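Local coordinates for protein carbohydrate binding family 6 (Clostridium thermocellum, PDB 5A8C) that probably hydrolyses terminal alpha-L-arabinofuranosyl groups of arabinose-containing polysaccharides, as a family 43 glycoside hydrolase built as a five-bladed beta-propeller, at residues Asp304-Asn309 / Lys315-Thr320; Ser225-Ser228 / Ala234-Ile237; Pro40-Tyr45 / Leu49-Ser54; Gly253-Gln258 / Trp278-His283. All coordinates share one frame; numbering follows the deposited sequence.

Interaction 1. Residues Asp304-Asn309 / Lys315-Thr320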
loop_
_atom_site.group_PDB
_atom_site.type_symbol
_atom_site.label_atom_id
_atom_site.label_comp_id
_atom_site.label_asym_id
_atom_site.label_seq_id
_atom_site.Cartn_x
_atom_site.Cartn_y
_atom_site.Cartn_z
ATOM N N ASP A 304 -7.086 4.316 11.652
ATOM C CA ASP A 304 -8.382 4.789 12.084
ATOM C C ASP A 304 -9.476 3.863 11.609
ATOM O O ASP A 304 -9.296 3.159 10.610
ATOM C CB ASP A 304 -8.645 6.258 11.699
ATOM C CG ASP A 304 -8.065 7.239 12.763
ATOM O OD1 ASP A 304 -8.509 7.142 13.939
ATOM O OD2 ASP A 304 -7.184 8.066 12.422
ATOM N N GLN A 305 -10.587 3.871 12.286
ATOM C CA GLN A 305 -11.732 3.081 11.863
ATOM C C GLN A 305 -12.414 3.635 10.609
ATOM O O GLN A 305 -12.463 4.857 10.387
ATOM C CB GLN A 305 -12.747 2.941 13.012
ATOM C CG GLN A 305 -13.711 1.763 12.817
ATOM C CD GLN A 305 -14.470 1.317 14.072
ATOM O OE1 GLN A 305 -14.306 1.835 15.162
ATOM N NE2 GLN A 305 -15.303 0.312 13.899
ATOM N N MET A 306 -12.971 2.721 9.817
ATOM C CA MET A 306 -13.679 3.047 8.578
ATOM C C MET A 306 -15.079 2.434 8.697
ATOM O O MET A 306 -15.212 1.302 9.177
ATOM C CB MET A 306 -12.917 2.444 7.400
ATOM C CG MET A 306 -13.391 2.919 6.025
ATOM S SD MET A 306 -12.734 1.954 4.670
ATOM C CE MET A 306 -13.953 0.663 4.565
ATOM N N PHE A 307 -16.067 3.121 8.137
ATOM C CA PHE A 307 -17.433 2.669 8.150
ATOM C C PHE A 307 -18.012 2.728 6.748
ATOM O O PHE A 307 -17.674 3.617 5.961
ATOM C CB PHE A 307 -18.271 3.589 9.078
ATOM C CG PHE A 307 -17.740 3.672 10.471
ATOM C CD1 PHE A 307 -17.967 2.651 11.355
ATOM C CD2 PHE A 307 -16.926 4.698 10.872
ATOM C CE1 PHE A 307 -17.471 2.700 12.655
ATOM C CE2 PHE A 307 -16.411 4.760 12.154
ATOM C CZ PHE A 307 -16.676 3.766 13.015
ATOM N N TYR A 308 -18.942 1.815 6.497
ATOM C CA TYR A 308 -19.736 1.816 5.247
ATOM C C TYR A 308 -21.114 2.457 5.477
ATOM O O TYR A 308 -21.705 2.270 6.533
ATOM C CB TYR A 308 -19.964 0.406 4.708
ATOM C CG TYR A 308 -18.714 -0.264 4.263
ATOM C CD1 TYR A 308 -18.228 -0.086 2.973
ATOM C CD2 TYR A 308 -18.006 -1.117 5.088
ATOM C CE1 TYR A 308 -17.068 -0.734 2.544
ATOM C CE2 TYR A 308 -16.872 -1.776 4.685
ATOM C CZ TYR A 308 -16.417 -1.571 3.396
ATOM O OH TYR A 308 -15.266 -2.232 2.949
ATOM N N ASN A 309 -21.590 3.178 4.488
ATOM C CA ASN A 309 -22.977 3.595 4.416
ATOM C C ASN A 309 -23.831 2.416 3.994
ATOM O O ASN A 309 -23.322 1.416 3.465
ATOM C CB ASN A 309 -23.121 4.746 3.416
ATOM C CG ASN A 309 -22.381 5.991 3.844
ATOM O OD1 ASN A 309 -22.528 6.402 4.978
ATOM N ND2 ASN A 309 -21.613 6.601 2.956
ATOM N N LYS A 315 -17.984 5.932 4.201
ATOM C CA LYS A 315 -17.997 7.253 4.859
ATOM C C LYS A 315 -16.596 7.779 4.961
ATOM O O LYS A 315 -15.651 7.059 5.204
ATOM C CB LYS A 315 -18.508 7.221 6.293
ATOM C CG LYS A 315 -19.955 6.868 6.403
ATOM C CD LYS A 315 -20.443 6.962 7.848
ATOM C CE LYS A 315 -21.265 5.735 8.282
ATOM N NZ LYS A 315 -21.432 5.494 9.759
ATOM N N GLN A 316 -16.467 9.068 4.776
ATOM C CA GLN A 316 -15.153 9.659 4.915
ATOM C C GLN A 316 -14.603 9.408 6.343
ATOM O O GLN A 316 -15.282 9.637 7.338
ATOM C CB GLN A 316 -15.201 11.143 4.619
ATOM C CG GLN A 316 -13.820 11.780 4.634
ATOM C CD GLN A 316 -13.868 13.123 4.052
ATOM O OE1 GLN A 316 -14.483 13.387 2.987
ATOM N NE2 GLN A 316 -13.234 14.017 4.739
ATOM N N VAL A 317 -13.349 8.946 6.402
ATOM C CA VAL A 317 -12.679 8.666 7.664
ATOM C C VAL A 317 -12.352 9.948 8.369
ATOM O O VAL A 317 -11.973 10.961 7.737
ATOM C CB VAL A 317 -11.400 7.835 7.370
ATOM C CG1 VAL A 317 -10.509 7.652 8.615
ATOM C CG2 VAL A 317 -11.768 6.455 6.809
ATOM N N VAL A 318 -12.463 9.876 9.695
ATOM C CA VAL A 318 -12.139 10.984 10.580
ATOM C C VAL A 318 -10.838 10.665 11.305
ATOM O O VAL A 318 -10.800 9.811 12.198
ATOM C CB VAL A 318 -13.252 11.193 11.587
ATOM C CG1 VAL A 318 -12.906 12.294 12.553
ATOM C CG2 VAL A 318 -14.550 11.517 10.865
ATOM N N PRO A 319 -9.718 11.326 10.917
ATOM C CA PRO A 319 -8.484 11.042 11.616
ATOM C C PRO A 319 -8.606 11.386 13.104
ATOM O O PRO A 319 -9.197 12.409 13.448
ATOM C CB PRO A 319 -7.470 11.936 10.886
ATOM C CG PRO A 319 -7.990 12.095 9.498
ATOM C CD PRO A 319 -9.489 12.164 9.713
ATOM N N THR A 320 -8.012 10.569 13.950
ATOM C CA THR A 320 -8.006 10.817 15.358
ATOM C C THR A 320 -6.588 10.986 15.861
ATOM O O THR A 320 -5.623 10.476 15.298
ATOM C CB THR A 320 -8.690 9.677 16.186
ATOM O OG1 THR A 320 -7.933 8.481 16.074
ATOM C CG2 THR A 320 -10.146 9.456 15.814
HETATM O O HOH W 1 -4.597 8.439 13.631
HETATM O O HOH W 2 -13.521 7.327 10.836
HETATM O O HOH W 3 -15.294 5.797 7.580
#
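The segment K315-T320 runs back along D304-N309 with end-to-end directions 159° apart, yet a single direct backbone bond joins them, from K315 N to F307 O (2.9 Å). Elsewhere water fills the gap: one molecule accepts from F307 N and donates to K315 O, another donates to Q305 O and accepts from V318 N. At the far end the D304 carboxylate is gripped by T320. T320 sets OG1 between its backbone N and carbonyl carbon (chi1 66°), from where it donates to the syn lone pair of D304 OD1 (2.6 Å), while T320 N reaches D304 OD2 from above the carboxylate plane (3.0 Å). A short acid suits this buried place, since OD2 also hydrogen-bonds Y282 OH and accepts from a water that donates in turn to T320 O. In the propeller, strand 300-306 lies at one border of its three-stranded sheet. Residues 315-320, irregular in conformation, lie beside it and also bond strand 250-256 of another sheet, V317 N hydrogen-bonding I255 O. V317 is a compact, branched filler: its CG2 packs at 4.0 Å on M306 CG, the two side chains crossing at about a right angle, and its CG1 lies 3.9 Å from D304 CB.

Interaction 2. Residues Ser225-Ser228 / Ala234-Ile237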
loop_
_atom_site.group_PDB
_atom_site.type_symbol
_atom_site.label_atom_id
_atom_site.label_comp_id
_atom_site.label_asym_id
_atom_site.label_seq_id
_atom_site.Cartn_x
_atom_site.Cartn_y
_atom_site.Cartn_z
ATOM N N SER A 225 -9.340 2.025 -4.686
ATOM C CA SER A 225 -8.964 3.234 -3.937
ATOM C C SER A 225 -7.533 3.629 -4.287
ATOM O O SER A 225 -6.748 2.790 -4.771
ATOM C CB SER A 225 -9.205 3.060 -2.450
ATOM O OG SER A 225 -8.478 1.973 -1.916
ATOM N N TYR A 226 -7.200 4.885 -4.079
ATOM C CA TYR A 226 -5.958 5.409 -4.606
ATOM C C TYR A 226 -5.663 6.763 -4.006
ATOM O O TYR A 226 -6.576 7.420 -3.445
ATOM C CB TYR A 226 -6.009 5.523 -6.125
ATOM C CG TYR A 226 -7.080 6.447 -6.659
ATOM C CD1 TYR A 226 -8.401 6.033 -6.776
ATOM C CD2 TYR A 226 -6.779 7.739 -7.039
ATOM C CE1 TYR A 226 -9.373 6.878 -7.278
ATOM C CE2 TYR A 226 -7.741 8.604 -7.553
ATOM C CZ TYR A 226 -9.051 8.165 -7.681
ATOM O OH TYR A 226 -10.037 8.960 -8.251
ATOM N N ALA A 227 -4.432 7.220 -4.139
ATOM C CA ALA A 227 -4.066 8.582 -3.814
ATOM C C ALA A 227 -4.203 9.455 -5.061
ATOM O O ALA A 227 -3.672 9.118 -6.133
ATOM C CB ALA A 227 -2.658 8.656 -3.258
ATOM N N SER A 228 -4.901 10.569 -4.894
ATOM C CA SER A 228 -5.098 11.527 -6.018
ATOM C C SER A 228 -3.918 12.460 -6.118
ATOM O O SER A 228 -3.044 12.548 -5.253
ATOM C CB SER A 228 -6.415 12.240 -5.889
ATOM O OG SER A 228 -6.436 13.034 -4.742
ATOM N N ALA A 234 -4.264 19.270 -2.109
ATOM C CA ALA A 234 -3.343 18.211 -1.728
ATOM C C ALA A 234 -3.943 16.826 -1.962
ATOM O O ALA A 234 -5.163 16.640 -1.981
ATOM C CB ALA A 234 -2.942 18.404 -0.291
ATOM N N SER A 235 -3.082 15.825 -2.104
ATOM C CA SER A 235 -3.494 14.466 -2.374
ATOM C C SER A 235 -4.455 13.927 -1.302
ATOM O O SER A 235 -4.188 14.047 -0.098
ATOM C CB SER A 235 -2.256 13.590 -2.420
ATOM O OG SER A 235 -2.554 12.223 -2.651
ATOM N N LYS A 236 -5.526 13.302 -1.754
ATOM C CA LYS A 236 -6.510 12.629 -0.903
ATOM C C LYS A 236 -6.585 11.172 -1.284
ATOM O O LYS A 236 -6.283 10.819 -2.450
ATOM C CB LYS A 236 -7.857 13.308 -0.954
ATOM C CG LYS A 236 -7.861 14.741 -0.460
ATOM C CD LYS A 236 -9.199 15.401 -0.394
ATOM C CE LYS A 236 -9.132 16.828 0.130
ATOM N NZ LYS A 236 -10.465 17.485 0.180
ATOM N N ILE A 237 -7.076 10.335 -0.406
ATOM C CA ILE A 237 -7.399 8.952 -0.737
ATOM C C ILE A 237 -8.838 8.950 -1.245
ATOM O O ILE A 237 -9.760 9.319 -0.503
ATOM C CB ILE A 237 -7.227 8.000 0.446
ATOM C CG1 ILE A 237 -5.863 8.111 1.093
ATOM C CG2 ILE A 237 -7.543 6.573 -0.009
ATOM C CD1 ILE A 237 -4.659 7.945 0.156
#
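A227 and I237 face each other as an antiparallel non-hydrogen-bonded pair, their CA atoms 4.5 Å apart, and around this bridge three hydrogen bonds cross between the segments. One is purely backbone: S228 N donates to K236 O at 2.8 Å with an N-H...O angle of 167°. The other two enlist serine hydroxyls where the chains begin to leave regular pairing. S235 OG, set anti to its own nitrogen (chi1 179°), is brought to the S228 carbonyl, only 15° from its plane, and donates to S228 O at 2.7 Å. In the other direction K236 N donates to S228 OG at 3.1 Å, and that hydroxyl also hydrogen-bonds E238 OE2, so the small serine links a backbone amide to an acidic side chain. Strands 221-228 and 237-242 are the middle pair of a four-stranded antiparallel sheet, one of the blade-like sheets of the propeller, and this contact ties the two ends of the loop that connects them. Weaker CH...O contacts support the bridge: I237 CA approaches Y226 O at 3.2 Å, and A227 CA approaches K236 O. The apolar share is slight but buried. A227 offers a methyl, small enough for its place beside the neighbouring chain; its CB meets I237 CD1 at 4.0 Å and has S235 OG beside it at 3.6 Å. I237 extends the same apolar side to L256 of strand 250-256, whereas Y226 turns away from the loop and anchors its hydroxyl on P207 O.

Interaction 3. Residues Pro40-Tyr45 / Leu49-Ser54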
loop_
_atom_site.group_PDB
_atom_site.type_symbol
_atom_site.label_atom_id
_atom_site.label_comp_id
_atom_site.label_asym_id
_atom_site.label_seq_id
_atom_site.Cartn_x
_atom_site.Cartn_y
_atom_site.Cartn_z
ATOM N N PRO A 40 1.591 2.099 4.356
ATOM C CA PRO A 40 1.269 0.802 4.949
ATOM C C PRO A 40 0.410 -0.112 4.092
ATOM O O PRO A 40 -0.468 0.368 3.333
ATOM C CB PRO A 40 0.534 1.198 6.212
ATOM C CG PRO A 40 -0.116 2.511 5.883
ATOM C CD PRO A 40 0.937 3.211 5.063
ATOM N N ALA A 41 0.572 -1.399 4.326
ATOM C CA ALA A 41 -0.336 -2.438 3.873
ATOM C C ALA A 41 -0.537 -3.402 5.040
ATOM O O ALA A 41 0.342 -3.566 5.873
ATOM C CB ALA A 41 0.202 -3.150 2.640
ATOM N N ALA A 42 -1.662 -4.079 5.089
ATOM C CA ALA A 42 -2.010 -4.881 6.266
ATOM C C ALA A 42 -2.606 -6.211 5.912
ATOM O O ALA A 42 -3.319 -6.356 4.918
ATOM C CB ALA A 42 -2.965 -4.122 7.174
ATOM N N VAL A 43 -2.370 -7.214 6.763
ATOM C CA VAL A 43 -2.994 -8.518 6.634
ATOM C C VAL A 43 -3.307 -9.056 8.011
ATOM O O VAL A 43 -2.582 -8.779 8.982
ATOM C CB VAL A 43 -2.121 -9.511 5.816
ATOM C CG1 VAL A 43 -0.954 -10.052 6.623
ATOM C CG2 VAL A 43 -2.929 -10.658 5.255
ATOM N N VAL A 44 -4.339 -9.869 8.093
ATOM C CA VAL A 44 -4.711 -10.549 9.333
ATOM C C VAL A 44 -4.255 -12.005 9.245
ATOM O O VAL A 44 -4.481 -12.682 8.218
ATOM C CB VAL A 44 -6.234 -10.467 9.548
ATOM C CG1 VAL A 44 -6.653 -11.237 10.780
ATOM C CG2 VAL A 44 -6.641 -9.009 9.665
ATOM N N TYR A 45 -3.606 -12.479 10.295
ATOM C CA TYR A 45 -3.120 -13.844 10.339
ATOM C C TYR A 45 -3.105 -14.290 11.787
ATOM O O TYR A 45 -2.525 -13.619 12.648
ATOM C CB TYR A 45 -1.711 -13.957 9.726
ATOM C CG TYR A 45 -1.022 -15.260 9.942
ATOM C CD1 TYR A 45 -1.425 -16.409 9.303
ATOM C CD2 TYR A 45 0.044 -15.362 10.816
ATOM C CE1 TYR A 45 -0.760 -17.606 9.503
ATOM C CE2 TYR A 45 0.714 -16.539 11.012
ATOM C CZ TYR A 45 0.306 -17.663 10.372
ATOM O OH TYR A 45 0.999 -18.815 10.556
ATOM N N LEU A 49 -3.242 -8.513 13.571
ATOM C CA LEU A 49 -3.180 -7.567 12.456
ATOM C C LEU A 49 -1.725 -7.165 12.266
ATOM O O LEU A 49 -1.112 -6.606 13.194
ATOM C CB LEU A 49 -4.040 -6.358 12.770
ATOM C CG LEU A 49 -4.061 -5.258 11.693
ATOM C CD1 LEU A 49 -4.603 -5.739 10.385
ATOM C CD2 LEU A 49 -4.834 -4.052 12.186
ATOM N N TYR A 50 -1.170 -7.497 11.103
ATOM C CA TYR A 50 0.200 -7.171 10.728
ATOM C C TYR A 50 0.141 -6.010 9.757
ATOM O O TYR A 50 -0.597 -6.027 8.781
ATOM C CB TYR A 50 0.897 -8.365 10.050
ATOM C CG TYR A 50 1.149 -9.541 10.943
ATOM C CD1 TYR A 50 0.175 -10.486 11.169
ATOM C CD2 TYR A 50 2.375 -9.703 11.539
ATOM C CE1 TYR A 50 0.413 -11.555 12.025
ATOM C CE2 TYR A 50 2.644 -10.757 12.420
ATOM C CZ TYR A 50 1.639 -11.684 12.651
ATOM O OH TYR A 50 1.869 -12.763 13.498
ATOM N N ILE A 51 1.025 -5.021 9.998
ATOM C CA ILE A 51 1.174 -3.853 9.096
ATOM C C ILE A 51 2.610 -3.827 8.595
ATOM O O ILE A 51 3.557 -3.922 9.389
ATOM C CB ILE A 51 0.831 -2.530 9.817
ATOM C CG1 ILE A 51 -0.576 -2.554 10.409
ATOM C CG2 ILE A 51 0.942 -1.395 8.804
ATOM C CD1 ILE A 51 -0.913 -1.306 11.217
ATOM N N TYR A 52 2.739 -3.739 7.262
ATOM C CA TYR A 52 4.026 -3.668 6.595
ATOM C C TYR A 52 4.148 -2.282 6.002
ATOM O O TYR A 52 3.200 -1.815 5.338
ATOM C CB TYR A 52 4.078 -4.731 5.451
ATOM C CG TYR A 52 3.931 -6.125 5.955
ATOM C CD1 TYR A 52 2.673 -6.637 6.295
ATOM C CD2 TYR A 52 5.011 -6.955 6.160
ATOM C CE1 TYR A 52 2.523 -7.905 6.774
ATOM C CE2 TYR A 52 4.880 -8.239 6.643
ATOM C CZ TYR A 52 3.624 -8.711 6.977
ATOM O OH TYR A 52 3.420 -9.974 7.462
ATOM N N CYS A 53 5.314 -1.667 6.122
ATOM C CA CYS A 53 5.483 -0.281 5.730
ATOM C C CYS A 53 6.804 -0.099 4.982
ATOM O O CYS A 53 7.802 -0.752 5.285
ATOM C CB CYS A 53 5.545 0.662 6.931
ATOM S SG CYS A 53 4.058 0.651 7.942
ATOM N N SER A 54 6.818 0.859 4.058
ATOM C CA SER A 54 8.090 1.441 3.637
ATOM C C SER A 54 8.858 1.893 4.873
ATOM O O SER A 54 8.276 2.628 5.683
ATOM C CB SER A 54 7.807 2.699 2.807
ATOM O OG SER A 54 7.198 2.402 1.578
HETATM O O HOH W 4 -0.318 -14.279 14.299
#
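L49 sends its CD1 methyl across to strand 40-45, where it settles between A42 CB (4.0 Å) and V44 CG2 (3.9 Å). The small alanine makes the hollow; leucine is long enough to fill it, and with CG anti to the backbone N (chi1 179°) CD1 is directed across to the opposing strand. Farther along the same face the P40 ring presents CB to I51 CG2 at 3.7 Å and to C53 SG at 4.0 Å, a bump bordered by two neighbours of the opposing strand. The face bearing A41, V43, Y50 and Y52 is shaped differently. V43 CG1 is the knob here, lying against Y50 CB and at the edge of the Y52 ring, 4.1 Å from Y52 CE1; beta-branching keeps this methyl close to the backbone. The Y50 ring lies beside Y45, its CE1 edge 3.6 Å from Y45 O, and a water joins Y45 O to Y50 OH, so the phenol end has a polar partner. Y52 hydrogen-bonds P132 O instead. Between the two faces, two hydrogen-bonded pairs, A41 with Y52 and V43 with Y50, are each closed by two backbone hydrogen bonds. The V43 face packs on strand 104-109, and the A42, V44 and L49 face on strand 270-274, so the hairpin is wedged between other sheets. The A41 side chain lies about 5 Å from the bound calcium ion. Such a beta hairpin, opening a four-stranded antiparallel sheet with neighbours on both faces, is characteristic of a beta-propeller blade.

Interaction 4. Residues Gly253-Gln258 / Trp278-His283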
loop_
_atom_site.group_PDB
_atom_site.type_symbol
_atom_site.label_atom_id
_atom_site.label_comp_id
_atom_site.label_asym_id
_atom_site.label_seq_id
_atom_site.Cartn_x
_atom_site.Cartn_y
_atom_site.Cartn_z
ATOM N N GLY A 253 -15.991 9.254 -4.379
ATOM C CA GLY A 253 -15.603 10.300 -3.429
ATOM C C GLY A 253 -14.332 10.037 -2.713
ATOM O O GLY A 253 -13.444 9.300 -3.149
ATOM N N VAL A 254 -14.220 10.664 -1.537
ATOM C CA VAL A 254 -13.033 10.687 -0.688
ATOM C C VAL A 254 -13.200 9.759 0.502
ATOM O O VAL A 254 -14.169 9.844 1.243
ATOM C CB VAL A 254 -12.769 12.141 -0.194
ATOM C CG1 VAL A 254 -11.655 12.163 0.829
ATOM C CG2 VAL A 254 -12.439 13.052 -1.379
ATOM N N ILE A 255 -12.224 8.885 0.684
ATOM C CA ILE A 255 -12.093 8.069 1.889
ATOM C C ILE A 255 -11.332 8.779 2.986
ATOM O O ILE A 255 -11.733 8.763 4.152
ATOM C CB ILE A 255 -11.417 6.730 1.578
ATOM C CG1 ILE A 255 -12.268 5.924 0.593
ATOM C CG2 ILE A 255 -11.160 5.963 2.884
ATOM C CD1 ILE A 255 -11.657 4.617 0.162
ATOM N N LEU A 256 -10.210 9.401 2.655
ATOM C CA LEU A 256 -9.309 9.996 3.652
ATOM C C LEU A 256 -8.786 11.313 3.115
ATOM O O LEU A 256 -8.199 11.324 2.033
ATOM C CB LEU A 256 -8.167 9.071 3.979
ATOM C CG LEU A 256 -7.299 9.496 5.167
ATOM C CD1 LEU A 256 -7.996 9.264 6.506
ATOM C CD2 LEU A 256 -5.969 8.754 5.119
ATOM N N PRO A 257 -9.056 12.427 3.767
ATOM C CA PRO A 257 -8.451 13.696 3.367
ATOM C C PRO A 257 -6.972 13.734 3.768
ATOM O O PRO A 257 -6.419 12.718 4.163
ATOM C CB PRO A 257 -9.295 14.715 4.151
ATOM C CG PRO A 257 -9.536 14.023 5.426
ATOM C CD PRO A 257 -9.727 12.572 5.096
ATOM N N GLN A 258 -6.337 14.896 3.639
ATOM C CA GLN A 258 -4.998 15.011 4.270
ATOM C C GLN A 258 -5.147 14.782 5.767
ATOM O O GLN A 258 -5.952 15.452 6.406
ATOM C CB GLN A 258 -4.417 16.395 4.048
ATOM C CG GLN A 258 -3.807 16.569 2.675
ATOM C CD GLN A 258 -2.437 15.946 2.566
ATOM O OE1 GLN A 258 -1.594 16.150 3.448
ATOM N NE2 GLN A 258 -2.164 15.253 1.488
ATOM N N TRP A 278 -13.732 -2.451 10.222
ATOM C CA TRP A 278 -12.868 -2.029 9.127
ATOM C C TRP A 278 -11.990 -0.880 9.565
ATOM O O TRP A 278 -12.379 -0.045 10.376
ATOM C CB TRP A 278 -13.709 -1.618 7.918
ATOM C CG TRP A 278 -14.412 -2.776 7.297
ATOM C CD1 TRP A 278 -15.549 -3.380 7.707
ATOM C CD2 TRP A 278 -13.961 -3.524 6.167
ATOM N NE1 TRP A 278 -15.865 -4.448 6.899
ATOM C CE2 TRP A 278 -14.902 -4.554 5.939
ATOM C CE3 TRP A 278 -12.853 -3.416 5.298
ATOM C CZ2 TRP A 278 -14.771 -5.438 4.873
ATOM C CZ3 TRP A 278 -12.735 -4.297 4.238
ATOM C CH2 TRP A 278 -13.680 -5.323 4.046
ATOM N N TYR A 279 -10.786 -0.844 9.014
ATOM C CA TYR A 279 -9.798 0.169 9.314
ATOM C C TYR A 279 -9.115 0.656 8.051
ATOM O O TYR A 279 -8.914 -0.102 7.097
ATOM C CB TYR A 279 -8.710 -0.396 10.253
ATOM C CG TYR A 279 -9.290 -0.878 11.558
ATOM C CD1 TYR A 279 -9.478 -0.015 12.622
ATOM C CD2 TYR A 279 -9.743 -2.175 11.696
ATOM C CE1 TYR A 279 -10.127 -0.438 13.776
ATOM C CE2 TYR A 279 -10.372 -2.600 12.836
ATOM C CZ TYR A 279 -10.572 -1.740 13.883
ATOM O OH TYR A 279 -11.210 -2.143 15.016
ATOM N N VAL A 280 -8.749 1.924 8.067
ATOM C CA VAL A 280 -7.770 2.473 7.107
ATOM C C VAL A 280 -6.460 2.670 7.852
ATOM O O VAL A 280 -6.416 3.329 8.908
ATOM C CB VAL A 280 -8.254 3.774 6.469
ATOM C CG1 VAL A 280 -7.263 4.319 5.492
ATOM C CG2 VAL A 280 -9.550 3.560 5.721
ATOM N N VAL A 281 -5.392 2.073 7.326
ATOM C CA VAL A 281 -4.039 2.348 7.761
ATOM C C VAL A 281 -3.455 3.345 6.772
ATOM O O VAL A 281 -3.706 3.261 5.571
ATOM C CB VAL A 281 -3.206 1.067 7.892
ATOM C CG1 VAL A 281 -3.667 0.220 9.081
ATOM C CG2 VAL A 281 -3.072 0.255 6.670
ATOM N N TYR A 282 -2.669 4.295 7.273
ATOM C CA TYR A 282 -2.162 5.385 6.432
ATOM C C TYR A 282 -0.931 5.931 7.055
ATOM O O TYR A 282 -0.354 5.311 7.999
ATOM C CB TYR A 282 -3.267 6.423 6.170
ATOM C CG TYR A 282 -3.819 7.087 7.405
ATOM C CD1 TYR A 282 -4.819 6.484 8.162
ATOM C CD2 TYR A 282 -3.375 8.339 7.788
ATOM C CE1 TYR A 282 -5.355 7.108 9.289
ATOM C CE2 TYR A 282 -3.919 8.959 8.899
ATOM C CZ TYR A 282 -4.926 8.365 9.610
ATOM O OH TYR A 282 -5.453 9.045 10.690
ATOM N N HIS A 283 -0.449 7.082 6.629
ATOM C CA HIS A 283 0.692 7.725 7.285
ATOM C C HIS A 283 0.483 9.203 7.445
ATOM O O HIS A 283 -0.291 9.871 6.740
ATOM C CB HIS A 283 2.053 7.423 6.562
ATOM C CG HIS A 283 2.192 7.992 5.190
ATOM N ND1 HIS A 283 2.505 7.204 4.117
ATOM C CD2 HIS A 283 2.135 9.294 4.776
ATOM C CE1 HIS A 283 2.584 8.000 3.088
ATOM N NE2 HIS A 283 2.363 9.261 3.425
#
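L256 holds CG anti to its nitrogen (chi1 -171°) and Y282 holds CG between its nitrogen and carbonyl carbon (chi1 61°), and these two torsions bring a leucine methyl over the tyrosine ring. The side chains cross at about a right angle. CD2 of L256 lies 3.9 Å from the centroid of the Y282 ring and 25° off its normal, a CH-pi contact displaced toward the root of the ring, where L256 CD2 comes to 3.6 Å from Y282 CG. Tyrosine suits the place because the ring gives leucine a flat apolar floor while its hydroxyl bonds D304 OD2. I255 and L256 form a classic beta bulge opposite I237, so two successive side chains both point toward strand 277-284 where the chain turns a corner at I255. The contact thus joins the last strand of one sheet of the propeller to the central strand of the three-stranded sheet. Beside the methyl-on-ring pair, I255 CG2 meets V280 CG2 at 4.1 Å, one beta-branched residue lying obliquely across another in a buried spot that suits their compact shapes. V317 packs against I255, L256 and V280 alike, and P319 touches both L256 and Y282.

Along the chain the contacts come in the order 3, 2, 4, 1, none overlapping the next. Interaction 4 touches all the others. It shares the four-stranded sheet that includes strands 221-228, 237-242 and 250-256 with interaction 2, their centres about 9 Å apart, and the three-stranded sheet that includes strands 277-284 and 300-306 with interaction 1, about 7 Å away between centres. Interaction 3 lies in the first sheet of the chain, about 15 Å from interaction 4 by centres, meeting it where P40 and I51 pack on V281. Interactions 2 and 3 stand on opposite sides of the chain's centre. Interactions 1, 2 and 4 thus cluster where two sheets meet, the C-terminal segment 315-320 linking the two.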